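PDB 3D9W: putative acetyltransferase from Nocardia farcinica, which probably transfers acetyl groups from acetyl-CoA to arylamines. Local coordinates for residues R106-A111 and W187-T192. Sequence-based numbering, arbitrary orientation.
Sequences RVTMGA and WVDRYT
The Thr108 and Asp189 side chains cross at about a right angle, their polar branches brought together by similar first torsions: OG1 of Thr108 (chi1 46°) and CG of Asp189 (chi1 51°) each sit between their own backbone N and carbonyl carbon. They meet where strand 99-107 pairs antiparallel with strand 188-193 in the middle of the large sheet and runs out into a type I' turn, Thr108 to Ala111. Thr108 OG1 donates to Asp189 OD1 over 2.6 Å, on the anti side of the carboxylate and somewhat out of its plane. Asp189 OD1 also accepts Gly110 N, 2.9 Å away, from above the carboxylate plane, so one aspartate oxygen ties two positions of the turn. A short acid suits this place because it can reach both donors. Glycine suits the third position of the turn, where phi is positive (79°) and Val188 CG2 lies close over the backbone, 3.4 Å from Gly110 N.

Within these segments, two bridges pair the strands. Arg106 and Thr192 form a hydrogen-bonded pair, joined by both backbone N-H groups; Arg106 CB lies beside Thr192 OG1, while the long side chain carries NH1 on to Arg115 O. Val107 and Tyr191 form the non-hydrogen-bonded pair, and beta-branched, apolar Val107 suits the face it shares with Tyr191 CB, 3.5 Å from Val107 CA. The tyrosine ring leads away to His119 and its hydroxyl bonds Tyr147.

From Thr108 the 106-111 segment leaves the ladder, and the backbone N-H groups of Thr108 and Met109 both converge on Arg190 O, each N 2.8 Å from it. Arg190 sends its guanidinium elsewhere, to Asp136 and Gln181. Bends at chi2 and chi3 lay Met109 SD alongside Arg190, 3.8 Å from Arg190 CA.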
ATOM      1  N   ARG A 106       7.986   9.268  -3.393  1.00 18.68           N
ATOM      2  CA  ARG A 106       9.313   8.715  -3.154  1.00 16.83           C
ATOM      3  C   ARG A 106       9.388   8.391  -1.670  1.00 17.07           C
ATOM      4  O   ARG A 106       9.322   9.286  -0.829  1.00 17.18           O
ATOM      5  CB  ARG A 106      10.406   9.735  -3.474  1.00 14.00           C
ATOM      6  CG  ARG A 106      10.383  10.325  -4.855  1.00 16.04           C
ATOM      7  CD  ARG A 106      11.489  11.354  -4.963  1.00 17.49           C
ATOM      8  NE  ARG A 106      11.420  12.169  -6.176  1.00 18.65           N
ATOM      9  CZ  ARG A 106      11.699  11.730  -7.396  1.00 19.11           C
ATOM     10  NH1 ARG A 106      12.067  10.472  -7.592  1.00 20.55           N
ATOM     11  NH2 ARG A 106      11.631  12.561  -8.419  1.00 19.77           N
ATOM     12  N   VAL A 107       9.509   7.116  -1.340  1.00 16.73           N
ATOM     13  CA  VAL A 107       9.613   6.757   0.053  1.00 18.07           C
ATOM     14  C   VAL A 107      10.989   7.190   0.525  1.00 19.98           C
ATOM     15  O   VAL A 107      11.967   7.118  -0.210  1.00 19.58           O
ATOM     16  CB  VAL A 107       9.457   5.263   0.268  1.00 18.58           C
ATOM     17  CG1 VAL A 107       9.478   4.963   1.752  1.00 21.19           C
ATOM     18  CG2 VAL A 107       8.162   4.786  -0.354  1.00 18.13           C
ATOM     19  N   THR A 108      11.054   7.662   1.756  1.00 22.44           N
ATOM     20  CA  THR A 108      12.303   8.125   2.322  1.00 24.68           C
ATOM     21  C   THR A 108      12.529   7.439   3.654  1.00 26.47           C
ATOM     22  O   THR A 108      13.626   6.972   3.941  1.00 27.40           O
ATOM     23  CB  THR A 108      12.270   9.658   2.518  1.00 24.07           C
ATOM     24  OG1 THR A 108      11.032  10.033   3.126  1.00 21.91           O
ATOM     25  CG2 THR A 108      12.386  10.365   1.196  1.00 21.99           C
ATOM     26  N   MET A 109      11.479   7.376   4.465  1.00 28.63           N
ATOM     27  CA  MET A 109      11.567   6.740   5.775  1.00 30.49           C
ATOM     28  C   MET A 109      12.787   7.201   6.550  1.00 31.54           C
ATOM     29  O   MET A 109      13.558   6.384   7.039  1.00 32.72           O
ATOM     30  CB  MET A 109      11.615   5.217   5.630  1.00 29.81           C
ATOM     31  CG  MET A 109      10.287   4.618   5.251  1.00 30.71           C
ATOM     32  SD  MET A 109       9.016   5.172   6.389  1.00 33.09           S
ATOM     33  CE  MET A 109       9.722   4.579   7.992  1.00 29.87           C
ATOM     34  N   GLY A 110      12.968   8.509   6.650  1.00 32.32           N
ATOM     35  CA  GLY A 110      14.100   9.028   7.391  1.00 34.36           C
ATOM     36  C   GLY A 110      15.416   9.002   6.639  1.00 35.81           C
ATOM     37  O   GLY A 110      16.354   9.719   6.992  1.00 36.47           O
ATOM     38  N   ALA A 111      15.511   8.171   5.611  1.00 36.81           N
ATOM     39  CA  ALA A 111      16.746   8.115   4.842  1.00 37.98           C
ATOM     40  C   ALA A 111      17.038   9.482   4.195  1.00 38.12           C
ATOM     41  O   ALA A 111      16.441  10.505   4.557  1.00 38.28           O
ATOM     42  CB  ALA A 111      16.649   7.025   3.776  1.00 39.37           C
ATOM     43  N   TRP A 187       9.087  10.547  15.396  1.00 23.29           N
ATOM     44  CA  TRP A 187       8.562  11.096  14.162  1.00 24.20           C
ATOM     45  C   TRP A 187       9.510  10.810  13.014  1.00 24.70           C
ATOM     46  O   TRP A 187      10.698  10.558  13.205  1.00 25.43           O
ATOM     47  CB  TRP A 187       8.351  12.596  14.279  1.00 24.46           C
ATOM     48  CG  TRP A 187       7.076  12.929  14.936  1.00 27.72           C
ATOM     49  CD1 TRP A 187       6.878  13.212  16.254  1.00 28.28           C
ATOM     50  CD2 TRP A 187       5.786  12.958  14.316  1.00 28.77           C
ATOM     51  NE1 TRP A 187       5.537  13.412  16.498  1.00 29.60           N
ATOM     52  CE2 TRP A 187       4.845  13.263  15.326  1.00 28.45           C
ATOM     53  CE3 TRP A 187       5.333  12.753  13.003  1.00 28.95           C
ATOM     54  CZ2 TRP A 187       3.479  13.372  15.068  1.00 27.92           C
ATOM     55  CZ3 TRP A 187       3.972  12.859  12.743  1.00 30.05           C
ATOM     56  CH2 TRP A 187       3.059  13.167  13.777  1.00 30.27           C
ATOM     57  N   VAL A 188       8.981  10.845  11.806  1.00 24.48           N
ATOM     58  CA  VAL A 188       9.808  10.594  10.654  1.00 23.86           C
ATOM     59  C   VAL A 188       9.019  10.873   9.387  1.00 24.22           C
ATOM     60  O   VAL A 188       7.781  10.849   9.378  1.00 22.94           O
ATOM     61  CB  VAL A 188      10.326   9.131  10.651  1.00 22.41           C
ATOM     62  CG1 VAL A 188       9.187   8.171  10.381  1.00 21.00           C
ATOM     63  CG2 VAL A 188      11.415   8.967   9.617  1.00 20.88           C
ATOM     64  N   ASP A 189       9.756  11.167   8.324  1.00 23.49           N
ATOM     65  CA  ASP A 189       9.169  11.430   7.031  1.00 23.44           C
ATOM     66  C   ASP A 189       8.976  10.079   6.340  1.00 23.56           C
ATOM     67  O   ASP A 189       9.932   9.343   6.089  1.00 22.20           O
ATOM     68  CB  ASP A 189      10.101  12.334   6.228  1.00 24.24           C
ATOM     69  CG  ASP A 189      11.532  11.811   6.187  1.00 26.45           C
ATOM     70  OD1 ASP A 189      11.812  10.876   5.403  1.00 28.06           O
ATOM     71  OD2 ASP A 189      12.383  12.326   6.947  1.00 26.54           O
ATOM     72  N   ARG A 190       7.726   9.734   6.071  1.00 23.25           N
ATOM     73  CA  ARG A 190       7.453   8.478   5.410  1.00 23.49           C
ATOM     74  C   ARG A 190       7.915   8.633   3.967  1.00 23.24           C
ATOM     75  O   ARG A 190       8.875   7.992   3.546  1.00 25.83           O
ATOM     76  CB  ARG A 190       5.954   8.142   5.464  1.00 24.59           C
ATOM     77  CG  ARG A 190       5.601   6.821   4.779  1.00 26.11           C
ATOM     78  CD  ARG A 190       4.101   6.549   4.683  1.00 26.98           C
ATOM     79  NE  ARG A 190       3.540   6.058   5.938  1.00 29.43           N
ATOM     80  CZ  ARG A 190       2.375   5.424   6.039  1.00 31.19           C
ATOM     81  NH1 ARG A 190       1.642   5.201   4.952  1.00 31.08           N
ATOM     82  NH2 ARG A 190       1.941   5.008   7.226  1.00 31.50           N
ATOM     83  N   TYR A 191       7.256   9.511   3.221  1.00 21.20           N
ATOM     84  CA  TYR A 191       7.598   9.722   1.828  1.00 19.61           C
ATOM     85  C   TYR A 191       7.297  11.130   1.356  1.00 19.08           C
ATOM     86  O   TYR A 191       6.801  11.955   2.107  1.00 18.52           O
ATOM     87  CB  TYR A 191       6.817   8.733   0.959  1.00 21.58           C
ATOM     88  CG  TYR A 191       5.305   8.759   1.158  1.00 21.28           C
ATOM     89  CD1 TYR A 191       4.563   9.927   0.958  1.00 20.53           C
ATOM     90  CD2 TYR A 191       4.617   7.607   1.546  1.00 21.93           C
ATOM     91  CE1 TYR A 191       3.180   9.942   1.143  1.00 19.92           C
ATOM     92  CE2 TYR A 191       3.238   7.616   1.730  1.00 20.23           C
ATOM     93  CZ  TYR A 191       2.528   8.781   1.530  1.00 20.41           C
ATOM     94  OH  TYR A 191       1.170   8.779   1.730  1.00 18.29           O
ATOM     95  N   THR A 192       7.600  11.397   0.097  1.00 18.94           N
ATOM     96  CA  THR A 192       7.310  12.693  -0.490  1.00 19.88           C
ATOM     97  C   THR A 192       6.618  12.437  -1.829  1.00 19.93           C
ATOM     98  O   THR A 192       6.817  11.391  -2.439  1.00 18.09           O
ATOM     99  CB  THR A 192       8.586  13.498  -0.770  1.00 21.05           C
ATOM    100  OG1 THR A 192       9.324  12.874  -1.832  1.00 22.67           O
ATOM    101  CG2 THR A 192       9.444  13.587   0.473  1.00 19.73           C
TER